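Local coordinates for protein inactive glucansucrase (Lactobacillus reuteri, PDB 5JBD) that is an inactive glucansucrase of glycoside hydrolase family 70, built round a TIM barrel and binding a calcium ion, at residues 258-263 / 802-807; 404-409 / 427-432; 103-108 / 150-155; 459-464 / 491-496. One frame throughout, in Å; residues are numbered along the deposited sequence.

Contact 1: 258-263 / 802-807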
loop_
_atom_site.group_PDB
_atom_site.type_symbol
_atom_site.label_atom_id
_atom_site.label_comp_id
_atom_site.label_asym_id
_atom_site.label_seq_id
_atom_site.Cartn_x
_atom_site.Cartn_y
_atom_site.Cartn_z
ATOM N N TRP A 258 9.806 -13.133 -9.640
ATOM C CA TRP A 258 10.025 -12.086 -8.635
ATOM C C TRP A 258 10.174 -12.667 -7.227
ATOM O O TRP A 258 11.054 -12.266 -6.457
ATOM C CB TRP A 258 8.848 -11.102 -8.663
ATOM C CG TRP A 258 9.054 -9.791 -7.953
ATOM C CD1 TRP A 258 10.236 -9.171 -7.674
ATOM C CD2 TRP A 258 8.024 -8.901 -7.503
ATOM N NE1 TRP A 258 10.006 -7.968 -7.057
ATOM C CE2 TRP A 258 8.656 -7.777 -6.948
ATOM C CE3 TRP A 258 6.632 -8.957 -7.507
ATOM C CZ2 TRP A 258 7.941 -6.714 -6.388
ATOM C CZ3 TRP A 258 5.919 -7.897 -6.971
ATOM C CH2 TRP A 258 6.574 -6.787 -6.424
ATOM N N GLU A 259 9.306 -13.620 -6.900
ATOM C CA GLU A 259 9.379 -14.321 -5.612
ATOM C C GLU A 259 10.694 -15.077 -5.457
ATOM O O GLU A 259 11.350 -14.976 -4.416
ATOM C CB GLU A 259 8.181 -15.257 -5.461
ATOM C CG GLU A 259 6.855 -14.509 -5.300
ATOM C CD GLU A 259 5.641 -15.291 -5.761
ATOM O OE1 GLU A 259 5.728 -16.533 -5.859
ATOM O OE2 GLU A 259 4.599 -14.658 -6.057
ATOM N N TYR A 260 11.110 -15.770 -6.523
ATOM C CA TYR A 260 12.369 -16.501 -6.518
ATOM C C TYR A 260 13.553 -15.542 -6.283
ATOM O O TYR A 260 14.473 -15.852 -5.519
ATOM C CB TYR A 260 12.550 -17.309 -7.820
ATOM C CG TYR A 260 13.859 -18.067 -7.871
ATOM C CD1 TYR A 260 14.023 -19.277 -7.194
ATOM C CD2 TYR A 260 14.955 -17.545 -8.554
ATOM C CE1 TYR A 260 15.236 -19.950 -7.211
ATOM C CE2 TYR A 260 16.168 -18.213 -8.588
ATOM C CZ TYR A 260 16.307 -19.404 -7.924
ATOM O OH TYR A 260 17.524 -20.043 -7.974
ATOM N N PHE A 261 13.503 -14.375 -6.919
ATOM C CA PHE A 261 14.533 -13.335 -6.760
ATOM C C PHE A 261 14.650 -12.865 -5.315
ATOM O O PHE A 261 15.736 -12.851 -4.731
ATOM C CB PHE A 261 14.192 -12.155 -7.682
ATOM C CG PHE A 261 15.093 -10.954 -7.542
ATOM C CD1 PHE A 261 16.341 -10.924 -8.152
ATOM C CD2 PHE A 261 14.658 -9.821 -6.854
ATOM C CE1 PHE A 261 17.159 -9.801 -8.052
ATOM C CE2 PHE A 261 15.466 -8.696 -6.759
ATOM C CZ PHE A 261 16.724 -8.689 -7.351
ATOM N N LEU A 262 13.517 -12.510 -4.727
ATOM C CA LEU A 262 13.499 -12.016 -3.347
ATOM C C LEU A 262 13.940 -13.089 -2.341
ATOM O O LEU A 262 14.663 -12.784 -1.394
ATOM C CB LEU A 262 12.129 -11.451 -2.998
ATOM C CG LEU A 262 11.746 -10.185 -3.781
ATOM C CD1 LEU A 262 10.282 -9.893 -3.582
ATOM C CD2 LEU A 262 12.605 -8.981 -3.393
ATOM N N LEU A 263 13.568 -14.343 -2.595
ATOM C CA LEU A 263 13.938 -15.462 -1.723
ATOM C C LEU A 263 15.411 -15.860 -1.831
ATOM O O LEU A 263 15.885 -16.658 -1.013
ATOM C CB LEU A 263 13.048 -16.692 -1.992
ATOM C CG LEU A 263 11.557 -16.601 -1.627
ATOM C CD1 LEU A 263 10.756 -17.696 -2.330
ATOM C CD2 LEU A 263 11.313 -16.670 -0.122
ATOM N N GLY A 802 11.853 -12.096 -15.780
ATOM C CA GLY A 802 11.876 -13.414 -16.400
ATOM C C GLY A 802 13.208 -14.142 -16.417
ATOM O O GLY A 802 13.292 -15.245 -16.962
ATOM N N LYS A 803 14.238 -13.577 -15.792
ATOM C CA LYS A 803 15.597 -14.121 -15.893
ATOM C C LYS A 803 15.731 -15.567 -15.377
ATOM O O LYS A 803 16.495 -16.356 -15.924
ATOM C CB LYS A 803 16.582 -13.197 -15.161
ATOM C CG LYS A 803 18.036 -13.636 -15.219
ATOM C CD LYS A 803 18.909 -12.638 -14.478
ATOM C CE LYS A 803 20.354 -13.047 -14.515
ATOM N NZ LYS A 803 21.256 -12.102 -13.810
ATOM N N TYR A 804 14.980 -15.891 -14.325
ATOM C CA TYR A 804 15.038 -17.187 -13.649
ATOM C C TYR A 804 13.990 -18.214 -14.118
ATOM O O TYR A 804 13.932 -19.331 -13.580
ATOM C CB TYR A 804 14.923 -16.941 -12.126
ATOM C CG TYR A 804 15.826 -15.802 -11.695
ATOM C CD1 TYR A 804 17.198 -15.949 -11.758
ATOM C CD2 TYR A 804 15.316 -14.566 -11.287
ATOM C CE1 TYR A 804 18.046 -14.912 -11.407
ATOM C CE2 TYR A 804 16.162 -13.525 -10.935
ATOM C CZ TYR A 804 17.520 -13.709 -10.989
ATOM O OH TYR A 804 18.363 -12.698 -10.642
ATOM N N LEU A 805 13.176 -17.857 -15.114
ATOM C CA LEU A 805 12.102 -18.748 -15.570
ATOM C C LEU A 805 12.587 -20.099 -16.122
ATOM O O LEU A 805 11.974 -21.137 -15.828
ATOM C CB LEU A 805 11.188 -18.038 -16.575
ATOM C CG LEU A 805 10.315 -16.930 -15.948
ATOM C CD1 LEU A 805 9.572 -16.166 -17.035
ATOM C CD2 LEU A 805 9.326 -17.490 -14.929
ATOM N N ALA A 806 13.663 -20.086 -16.920
ATOM C CA ALA A 806 14.179 -21.321 -17.513
ATOM C C ALA A 806 14.693 -22.270 -16.436
ATOM O O ALA A 806 14.427 -23.468 -16.489
ATOM C CB ALA A 806 15.269 -21.025 -18.532
ATOM N N GLU A 807 15.389 -21.730 -15.441
ATOM C CA GLU A 807 15.883 -22.547 -14.329
ATOM C C GLU A 807 14.734 -23.045 -13.403
ATOM O O GLU A 807 14.758 -24.197 -12.950
ATOM C CB GLU A 807 17.029 -21.849 -13.585
ATOM C CG GLU A 807 18.402 -22.079 -14.204
ATOM C CD GLU A 807 18.887 -23.511 -14.137
ATOM O OE1 GLU A 807 18.416 -24.318 -13.304
ATOM O OE2 GLU A 807 19.769 -23.832 -14.928
#

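Contact 2: 404-409 / 427-432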
loop_
_atom_site.group_PDB
_atom_site.type_symbol
_atom_site.label_atom_id
_atom_site.label_comp_id
_atom_site.label_asym_id
_atom_site.label_seq_id
_atom_site.Cartn_x
_atom_site.Cartn_y
_atom_site.Cartn_z
ATOM N N ILE A 404 -7.809 16.243 7.809
ATOM C CA ILE A 404 -9.129 16.611 7.288
ATOM C C ILE A 404 -9.852 17.526 8.275
ATOM O O ILE A 404 -10.429 18.539 7.868
ATOM C CB ILE A 404 -9.996 15.364 6.953
ATOM C CG1 ILE A 404 -9.396 14.597 5.757
ATOM C CG2 ILE A 404 -11.449 15.758 6.628
ATOM C CD1 ILE A 404 -9.827 13.144 5.691
ATOM N N LYS A 405 -9.792 17.189 9.559
ATOM C CA LYS A 405 -10.396 18.019 10.603
ATOM C C LYS A 405 -9.750 19.407 10.690
ATOM O O LYS A 405 -10.453 20.418 10.804
ATOM C CB LYS A 405 -10.322 17.336 11.971
ATOM C CG LYS A 405 -10.885 18.195 13.097
ATOM C CD LYS A 405 -11.237 17.414 14.351
ATOM C CE LYS A 405 -12.141 18.240 15.261
ATOM N NZ LYS A 405 -11.743 18.119 16.689
ATOM N N ASP A 406 -8.421 19.442 10.665
ATOM C CA ASP A 406 -7.665 20.703 10.740
ATOM C C ASP A 406 -7.862 21.622 9.538
ATOM O O ASP A 406 -7.619 22.815 9.653
ATOM C CB ASP A 406 -6.157 20.426 10.865
ATOM C CG ASP A 406 -5.762 19.837 12.201
ATOM O OD1 ASP A 406 -6.510 19.966 13.183
ATOM O OD2 ASP A 406 -4.660 19.251 12.263
ATOM N N HIS A 407 -8.244 21.073 8.383
ATOM C CA HIS A 407 -8.312 21.842 7.144
ATOM C C HIS A 407 -9.544 21.513 6.309
ATOM O O HIS A 407 -9.445 21.121 5.127
ATOM C CB HIS A 407 -7.026 21.613 6.350
ATOM C CG HIS A 407 -5.794 22.083 7.054
ATOM N ND1 HIS A 407 -4.953 21.224 7.730
ATOM C CD2 HIS A 407 -5.270 23.321 7.201
ATOM C CE1 HIS A 407 -3.958 21.913 8.256
ATOM N NE2 HIS A 407 -4.127 23.188 7.950
ATOM N N SER A 408 -10.708 21.663 6.936
ATOM C CA SER A 408 -12.002 21.582 6.222
ATOM C C SER A 408 -12.204 22.647 5.129
ATOM O O SER A 408 -11.378 23.542 4.943
ATOM C CB SER A 408 -13.167 21.594 7.222
ATOM O OG SER A 408 -13.082 22.722 8.070
ATOM N N ASN A 409 -13.299 22.498 4.386
ATOM C CA ASN A 409 -13.565 23.209 3.129
ATOM C C ASN A 409 -12.461 23.067 2.094
ATOM O O ASN A 409 -12.322 23.949 1.243
ATOM C CB ASN A 409 -13.825 24.704 3.356
ATOM C CG ASN A 409 -14.960 24.983 4.314
ATOM O OD1 ASN A 409 -15.047 26.084 4.849
ATOM N ND2 ASN A 409 -15.835 24.008 4.532
ATOM N N TRP A 427 1.137 15.674 13.094
ATOM C CA TRP A 427 2.082 14.954 13.981
ATOM C C TRP A 427 2.422 15.676 15.271
ATOM O O TRP A 427 2.492 15.053 16.331
ATOM C CB TRP A 427 3.358 14.530 13.235
ATOM C CG TRP A 427 3.131 13.206 12.597
ATOM C CD1 TRP A 427 2.858 12.953 11.287
ATOM C CD2 TRP A 427 3.065 11.949 13.279
ATOM N NE1 TRP A 427 2.665 11.591 11.103
ATOM C CE2 TRP A 427 2.788 10.957 12.311
ATOM C CE3 TRP A 427 3.238 11.562 14.621
ATOM C CZ2 TRP A 427 2.659 9.601 12.641
ATOM C CZ3 TRP A 427 3.119 10.212 14.948
ATOM C CH2 TRP A 427 2.828 9.249 13.956
ATOM N N GLN A 428 2.609 16.995 15.201
ATOM C CA GLN A 428 2.793 17.778 16.423
ATOM C C GLN A 428 1.565 17.598 17.328
ATOM O O GLN A 428 1.713 17.351 18.521
ATOM C CB GLN A 428 3.020 19.256 16.113
ATOM C CG GLN A 428 3.567 20.041 17.289
ATOM C CD GLN A 428 3.951 21.460 16.909
ATOM O OE1 GLN A 428 3.090 22.293 16.611
ATOM N NE2 GLN A 428 5.249 21.746 16.921
ATOM N N GLU A 429 0.368 17.694 16.743
ATOM C CA GLU A 429 -0.891 17.510 17.489
ATOM C C GLU A 429 -1.010 16.102 18.062
ATOM O O GLU A 429 -1.389 15.941 19.219
ATOM C CB GLU A 429 -2.097 17.835 16.597
ATOM C CG GLU A 429 -2.217 19.328 16.298
ATOM C CD GLU A 429 -3.156 19.646 15.148
ATOM O OE1 GLU A 429 -3.588 18.716 14.430
ATOM O OE2 GLU A 429 -3.456 20.842 14.944
ATOM N N PHE A 430 -0.658 15.101 17.249
ATOM C CA PHE A 430 -0.678 13.708 17.683
ATOM C C PHE A 430 0.241 13.436 18.881
ATOM O O PHE A 430 -0.210 12.880 19.877
ATOM C CB PHE A 430 -0.335 12.750 16.534
ATOM C CG PHE A 430 -0.318 11.304 16.954
ATOM C CD1 PHE A 430 -1.486 10.549 16.926
ATOM C CD2 PHE A 430 0.849 10.716 17.426
ATOM C CE1 PHE A 430 -1.477 9.224 17.328
ATOM C CE2 PHE A 430 0.861 9.385 17.833
ATOM C CZ PHE A 430 -0.306 8.642 17.789
ATOM N N TYR A 431 1.521 13.813 18.788
ATOM C CA TYR A 431 2.471 13.512 19.880
ATOM C C TYR A 431 2.045 14.142 21.204
ATOM O O TYR A 431 2.173 13.518 22.254
ATOM C CB TYR A 431 3.900 13.982 19.580
ATOM C CG TYR A 431 4.676 13.183 18.550
ATOM C CD1 TYR A 431 4.938 11.821 18.727
ATOM C CD2 TYR A 431 5.188 13.810 17.421
ATOM C CE1 TYR A 431 5.662 11.098 17.789
ATOM C CE2 TYR A 431 5.910 13.099 16.484
ATOM C CZ TYR A 431 6.153 11.749 16.677
ATOM O OH TYR A 431 6.881 11.067 15.740
ATOM N N ALA A 432 1.548 15.380 21.147
ATOM C CA ALA A 432 1.032 16.051 22.343
ATOM C C ALA A 432 -0.199 15.306 22.877
ATOM O O ALA A 432 -0.307 15.061 24.072
ATOM C CB ALA A 432 0.694 17.496 22.046
#

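Contact 3: 103-108 / 150-155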
loop_
_atom_site.group_PDB
_atom_site.type_symbol
_atom_site.label_atom_id
_atom_site.label_comp_id
_atom_site.label_asym_id
_atom_site.label_seq_id
_atom_site.Cartn_x
_atom_site.Cartn_y
_atom_site.Cartn_z
ATOM N N ASN A 103 -2.147 37.354 -20.774
ATOM C CA ASN A 103 -0.978 36.852 -20.033
ATOM C C ASN A 103 0.340 37.048 -20.801
ATOM O O ASN A 103 1.148 36.125 -20.945
ATOM C CB ASN A 103 -1.203 35.386 -19.655
ATOM C CG ASN A 103 -2.222 35.229 -18.540
ATOM O OD1 ASN A 103 -1.893 35.406 -17.376
ATOM N ND2 ASN A 103 -3.469 34.925 -18.896
ATOM N N GLY A 104 0.548 38.278 -21.266
ATOM C CA GLY A 104 1.814 38.703 -21.853
ATOM C C GLY A 104 1.925 38.747 -23.372
ATOM O O GLY A 104 3.007 39.015 -23.878
ATOM N N TYR A 105 0.833 38.529 -24.107
ATOM C CA TYR A 105 0.894 38.523 -25.579
ATOM C C TYR A 105 -0.088 39.517 -26.195
ATOM O O TYR A 105 -0.837 39.198 -27.123
ATOM C CB TYR A 105 0.659 37.108 -26.106
ATOM C CG TYR A 105 1.626 36.072 -25.539
ATOM C CD1 TYR A 105 1.376 35.453 -24.309
ATOM C CD2 TYR A 105 2.783 35.712 -26.228
ATOM C CE1 TYR A 105 2.241 34.512 -23.792
ATOM C CE2 TYR A 105 3.659 34.770 -25.711
ATOM C CZ TYR A 105 3.385 34.171 -24.492
ATOM O OH TYR A 105 4.234 33.227 -23.964
ATOM N N GLU A 106 -0.054 40.733 -25.668
ATOM C CA GLU A 106 -0.859 41.848 -26.163
ATOM C C GLU A 106 -0.075 42.597 -27.249
ATOM O O GLU A 106 1.126 42.809 -27.105
ATOM C CB GLU A 106 -1.192 42.788 -24.990
ATOM C CG GLU A 106 -2.496 43.557 -25.144
ATOM C CD GLU A 106 -2.892 44.377 -23.914
ATOM O OE1 GLU A 106 -2.181 44.351 -22.885
ATOM O OE2 GLU A 106 -3.931 45.065 -23.988
ATOM N N ASN A 107 -0.751 42.969 -28.336
ATOM C CA ASN A 107 -0.188 43.892 -29.340
ATOM C C ASN A 107 -1.315 44.557 -30.151
ATOM O O ASN A 107 -1.961 43.910 -30.981
ATOM C CB ASN A 107 0.795 43.166 -30.276
ATOM C CG ASN A 107 1.639 44.124 -31.108
ATOM O OD1 ASN A 107 1.166 45.170 -31.544
ATOM N ND2 ASN A 107 2.891 43.753 -31.349
ATOM N N ALA A 108 -1.538 45.847 -29.896
ATOM C CA ALA A 108 -2.561 46.645 -30.605
ATOM C C ALA A 108 -2.341 46.739 -32.121
ATOM O O ALA A 108 -3.306 46.854 -32.873
ATOM C CB ALA A 108 -2.646 48.048 -30.012
ATOM N N THR A 150 11.736 29.242 -26.075
ATOM C CA THR A 150 10.335 28.853 -25.915
ATOM C C THR A 150 9.950 28.469 -24.470
ATOM O O THR A 150 8.868 27.912 -24.237
ATOM C CB THR A 150 10.028 27.652 -26.833
ATOM O OG1 THR A 150 10.988 26.615 -26.604
ATOM C CG2 THR A 150 10.081 28.063 -28.283
ATOM N N SER A 151 10.811 28.760 -23.496
ATOM C CA SER A 151 10.589 28.278 -22.126
ATOM C C SER A 151 9.393 28.989 -21.454
ATOM O O SER A 151 8.554 28.334 -20.819
ATOM C CB SER A 151 11.898 28.423 -21.321
ATOM O OG SER A 151 11.809 27.744 -20.077
ATOM N N LYS A 152 9.275 30.308 -21.649
ATOM C CA LYS A 152 8.092 31.040 -21.182
ATOM C C LYS A 152 6.816 30.509 -21.859
ATOM O O LYS A 152 5.826 30.227 -21.184
ATOM C CB LYS A 152 8.226 32.546 -21.428
ATOM C CG LYS A 152 7.157 33.379 -20.714
ATOM C CD LYS A 152 7.192 34.841 -21.142
ATOM C CE LYS A 152 6.069 35.642 -20.484
ATOM N NZ LYS A 152 4.703 35.270 -20.961
ATOM N N LEU A 153 6.854 30.378 -23.187
ATOM C CA LEU A 153 5.720 29.830 -23.957
ATOM C C LEU A 153 5.261 28.484 -23.424
ATOM O O LEU A 153 4.053 28.263 -23.230
ATOM C CB LEU A 153 6.082 29.715 -25.453
ATOM C CG LEU A 153 5.058 29.064 -26.394
ATOM C CD1 LEU A 153 3.714 29.776 -26.338
ATOM C CD2 LEU A 153 5.589 29.087 -27.820
ATOM N N ALA A 154 6.217 27.593 -23.162
ATOM C CA ALA A 154 5.912 26.269 -22.625
ATOM C C ALA A 154 5.131 26.317 -21.299
ATOM O O ALA A 154 4.159 25.573 -21.113
ATOM C CB ALA A 154 7.191 25.457 -22.448
ATOM N N ASN A 155 5.565 27.192 -20.396
ATOM C CA ASN A 155 4.852 27.433 -19.124
ATOM C C ASN A 155 3.452 28.030 -19.355
ATOM O O ASN A 155 2.503 27.636 -18.706
ATOM C CB ASN A 155 5.661 28.371 -18.208
ATOM C CG ASN A 155 6.960 27.743 -17.694
ATOM O OD1 ASN A 155 7.063 26.529 -17.514
ATOM N ND2 ASN A 155 7.945 28.586 -17.430
#

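Contact 4: 459-464 / 491-496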
loop_
_atom_site.group_PDB
_atom_site.type_symbol
_atom_site.label_atom_id
_atom_site.label_comp_id
_atom_site.label_asym_id
_atom_site.label_seq_id
_atom_site.Cartn_x
_atom_site.Cartn_y
_atom_site.Cartn_z
ATOM N N THR A 459 -2.577 -17.355 17.574
ATOM C CA THR A 459 -2.219 -16.244 16.711
ATOM C C THR A 459 -0.713 -16.015 16.658
ATOM O O THR A 459 0.008 -16.379 17.580
ATOM C CB THR A 459 -2.924 -14.908 17.151
ATOM O OG1 THR A 459 -2.794 -13.928 16.113
ATOM C CG2 THR A 459 -2.343 -14.369 18.434
ATOM N N VAL A 460 -0.246 -15.400 15.568
ATOM C CA VAL A 460 1.078 -14.798 15.531
ATOM C C VAL A 460 0.878 -13.284 15.681
ATOM O O VAL A 460 0.438 -12.625 14.744
ATOM C CB VAL A 460 1.846 -15.128 14.227
ATOM C CG1 VAL A 460 3.233 -14.484 14.250
ATOM C CG2 VAL A 460 1.942 -16.637 14.037
ATOM N N PRO A 461 1.169 -12.730 16.872
ATOM C CA PRO A 461 1.002 -11.291 17.047
ATOM C C PRO A 461 2.065 -10.498 16.301
ATOM O O PRO A 461 3.210 -10.971 16.176
ATOM C CB PRO A 461 1.171 -11.108 18.541
ATOM C CG PRO A 461 2.147 -12.164 18.928
ATOM C CD PRO A 461 1.773 -13.348 18.070
ATOM N N GLN A 462 1.668 -9.310 15.825
ATOM C CA GLN A 462 2.543 -8.394 15.120
ATOM C C GLN A 462 2.621 -7.067 15.882
ATOM O O GLN A 462 1.602 -6.410 16.061
ATOM C CB GLN A 462 2.037 -8.195 13.689
ATOM C CG GLN A 462 2.690 -7.084 12.858
ATOM C CD GLN A 462 1.755 -5.890 12.635
ATOM O OE1 GLN A 462 0.749 -6.015 11.945
ATOM N NE2 GLN A 462 2.087 -4.739 13.217
ATOM N N VAL A 463 3.836 -6.700 16.305
ATOM C CA VAL A 463 4.122 -5.434 16.990
ATOM C C VAL A 463 4.467 -4.356 15.938
ATOM O O VAL A 463 5.041 -4.678 14.882
ATOM C CB VAL A 463 5.282 -5.616 17.994
ATOM C CG1 VAL A 463 5.642 -4.293 18.662
ATOM C CG2 VAL A 463 4.938 -6.674 19.035
ATOM N N TYR A 464 4.100 -3.100 16.209
ATOM C CA TYR A 464 4.317 -1.970 15.272
ATOM C C TYR A 464 5.493 -1.096 15.696
ATOM O O TYR A 464 5.538 -0.635 16.847
ATOM C CB TYR A 464 3.072 -1.099 15.206
ATOM C CG TYR A 464 3.138 0.100 14.258
ATOM C CD1 TYR A 464 3.517 -0.047 12.926
ATOM C CD2 TYR A 464 2.790 1.380 14.700
ATOM C CE1 TYR A 464 3.552 1.045 12.063
ATOM C CE2 TYR A 464 2.809 2.476 13.850
ATOM C CZ TYR A 464 3.204 2.309 12.533
ATOM O OH TYR A 464 3.216 3.401 11.690
ATOM N N ARG A 491 9.104 -9.427 26.260
ATOM C CA ARG A 491 10.054 -10.319 26.934
ATOM C C ARG A 491 9.325 -11.372 27.774
ATOM O O ARG A 491 9.703 -12.550 27.766
ATOM C CB ARG A 491 11.021 -9.544 27.837
ATOM C CG ARG A 491 12.057 -8.704 27.111
ATOM C CD ARG A 491 12.883 -7.884 28.096
ATOM N NE ARG A 491 13.439 -6.686 27.456
ATOM C CZ ARG A 491 14.679 -6.560 26.970
ATOM N NH1 ARG A 491 15.555 -7.560 27.039
ATOM N NH2 ARG A 491 15.054 -5.409 26.399
ATOM N N ALA A 492 8.294 -10.944 28.514
ATOM C CA ALA A 492 7.495 -11.872 29.319
ATOM C C ALA A 492 6.805 -12.946 28.462
ATOM O O ALA A 492 6.695 -14.108 28.879
ATOM C CB ALA A 492 6.471 -11.110 30.163
ATOM N N ARG A 493 6.344 -12.562 27.272
ATOM C CA ARG A 493 5.704 -13.519 26.376
ATOM C C ARG A 493 6.624 -14.709 26.093
ATOM O O ARG A 493 6.189 -15.873 26.181
ATOM C CB ARG A 493 5.290 -12.874 25.067
ATOM C CG ARG A 493 4.489 -13.812 24.160
ATOM C CD ARG A 493 4.099 -13.117 22.867
ATOM N NE ARG A 493 3.090 -13.863 22.131
ATOM C CZ ARG A 493 3.321 -14.749 21.158
ATOM N NH1 ARG A 493 4.563 -15.050 20.763
ATOM N NH2 ARG A 493 2.281 -15.355 20.592
ATOM N N LYS A 494 7.874 -14.421 25.725
ATOM C CA LYS A 494 8.829 -15.469 25.395
ATOM C C LYS A 494 9.078 -16.397 26.593
ATOM O O LYS A 494 9.232 -17.606 26.423
ATOM C CB LYS A 494 10.154 -14.875 24.870
ATOM C CG LYS A 494 11.167 -15.934 24.467
ATOM C CD LYS A 494 12.467 -15.346 23.935
ATOM C CE LYS A 494 13.378 -16.474 23.469
ATOM N NZ LYS A 494 14.642 -15.973 22.866
ATOM N N GLN A 495 9.108 -15.827 27.793
ATOM C CA GLN A 495 9.358 -16.605 29.004
ATOM C C GLN A 495 8.164 -17.424 29.499
ATOM O O GLN A 495 8.363 -18.482 30.098
ATOM C CB GLN A 495 9.828 -15.693 30.152
ATOM C CG GLN A 495 11.112 -14.918 29.906
ATOM C CD GLN A 495 11.478 -14.070 31.113
ATOM O OE1 GLN A 495 10.711 -13.211 31.539
ATOM N NE2 GLN A 495 12.628 -14.340 31.692
ATOM N N PHE A 496 6.942 -16.928 29.288
ATOM C CA PHE A 496 5.792 -17.430 30.033
ATOM C C PHE A 496 4.566 -17.885 29.244
ATOM O O PHE A 496 3.837 -18.743 29.731
ATOM C CB PHE A 496 5.352 -16.373 31.064
ATOM C CG PHE A 496 6.394 -16.059 32.107
ATOM C CD1 PHE A 496 6.778 -17.022 33.042
ATOM C CD2 PHE A 496 6.956 -14.791 32.185
ATOM C CE1 PHE A 496 7.721 -16.728 34.007
ATOM C CE2 PHE A 496 7.914 -14.498 33.152
ATOM C CZ PHE A 496 8.294 -15.461 34.064
#

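Contact 1: 258-263 / 802-807
Y804 lies against two aromatic neighbours, Y260 and F261, near the end of helix 249-263. This helix also packs on strand 279-282 of the parallel barrel sheet, so the contact joins the outer side of a TIM-barrel region to the turn at 802-805. That turn is of type I. Y804 is its third residue, just before helix 805-811. Its side chain meets the two helix residues at different points. Y260 CD2 lies against the root of the tyrosine, 3.6 Å from Y804 CB and 3.7 Å from Y804 CG. These two side chains cross at about a right angle. Their ring planes are inclined by 52°, an oblique pairing. The far end serves F261: CE2 of Y804 is 3.8 Å from CD1 of F261. Y260 and F261 both have CG anti to the backbone N (chi1 179° and 175°). As consecutive helix residues they point in different directions and meet different parts of one tyrosine. No hydrogen bond links the two segments. N257, three residues before Y260 on the same helix, bonds the Y804 backbone N through its OD1. L268 touches both Y260 and Y804, while M269 and Y713 also pack on F261. The Y804 hydroxyl sits in the plane of the F261 ring, at its edge, with OH 3.7 Å from CD1 of F261.

Contact 2: 404-409 / 427-432
The backbones are well apart here, with D406 and E429 CA atoms 10.1 Å from each other, and D406 is the last residue of its helix before H407 leaves helical angles. Two acidic side chains span this gap. They reach out from opposite directions. Both have CG anti to the carbonyl carbon and beside the backbone N. E429 is extended beyond CG (chi2 165°), which carries its carboxylate across to the shorter D406. The carboxylate planes are turned 73° apart, so the groups do not meet in a flat, two-to-two fashion. One oxygen of each makes the close approach: D406 OD2 is 2.5 Å from E429 OE1. The next pairs are longer, with D406 OD2 3.3 Å from E429 OE2 and D406 OD1 3.4 Å from E429 OE1. Two acid oxygens this close suggest that one of the acids holds a proton. Such closeness would be expected to raise the affinity of the pair for a proton. The other oxygen of E429, OE2, has its own partner, since Q425 NE2, one turn earlier on the same helix, donates a hydrogen bond to it. Q425 also touches D406 and H407. The pair lies at the protein surface. Deeper between the same two helices, 392-406 and 420-434, F430 packs on L398 and W427 on R395 and I399. E429 itself touches L402. Helix 392-406 itself follows strand 385-388 of the parallel barrel sheet.

Contact 3: 103-108 / 150-155
K152 and Y105 approach each other from opposite directions, and the polar part of the contact is loose. K152 NZ lies 3.7 Å from Y105 OH, and the carbonyl N103 O is likewise 3.7 Å from K152 NZ. No hydrogen bond crosses between the segments. D156, one turn further along helix 151-162, is what draws the two ends together: its OD2 accepts a hydrogen bond from Y105 OH and forms a salt bridge with K152 NZ. The lysine chain is extended up to CE and bends at the last torsion (chi4 -68°), which sets the ammonium beside the tyrosine ring, obliquely to it. The surroundings are a group of helices, consistent with the helical domain IV of family 70 glucansucrases. The loop 103-108 follows helix 90-101 here. Van der Waals contact with L153 is slight: the hydroxyl oxygen Y105 OH lies 3.7 Å from L153 CA and 4.2 Å from L153 CD1. I140 of helix 126-147 touches both Y105 and L153, and the Y105 ring also meets that of F100.

Contact 4: 459-464 / 491-496
R493 has CG anti to its own backbone N (chi1 -174°) and runs straight on to NE, which brings its guanidinium up to P461. The turn at the last torsion (chi4 -94°) sets the flat group across the line of its chain, with one face toward the proline ring. P461 CG stands 3.5 Å above that plane, toward the rim of the group. The proline CD comes nearest to one end, 3.3 Å from R493 NH2. The carbonyl T459 O is 3.9 Å from R493 NH2, obliquely placed. The guanidinium is buried, and three backbone carbonyls take its N-H groups: D648 O bonds NH2, while L454 O and H650 O bond NE and NH1 more weakly. Together these bonds probably hold its rotation, with one face turned to the proline. Strand 460-464 runs between strands 385-388 and 652-654 in the parallel sheet of the TIM barrel. Helix 483-496 lies outside this strand, and L453 and L454 of helix 446-455 also touch P461.

In the fold
Contact 3 closes first along the chain. Contact 1 then opens, and its 538-residue loop holds contact 2 and then contact 4. Contacts 1, 2 and 4 all involve elements at or beside the eight-stranded parallel barrel sheet: helix 249-263 packs on strand 279-282, helix 392-406 follows strand 385-388, and contact 4 includes strand 460-464. Contacts 1 and 2 lie on opposite sides of the chain's centre, with centres 45 Å apart. Contact 3 stands off among other helices, its centre 66 Å from that of contact 4. No two touch, though nearest atoms of contacts 2 and 4 are about 6 Å apart. Strand 279-282 pairs with strand 743-748, so the barrel joins distant sequence, as in this circularly permuted family.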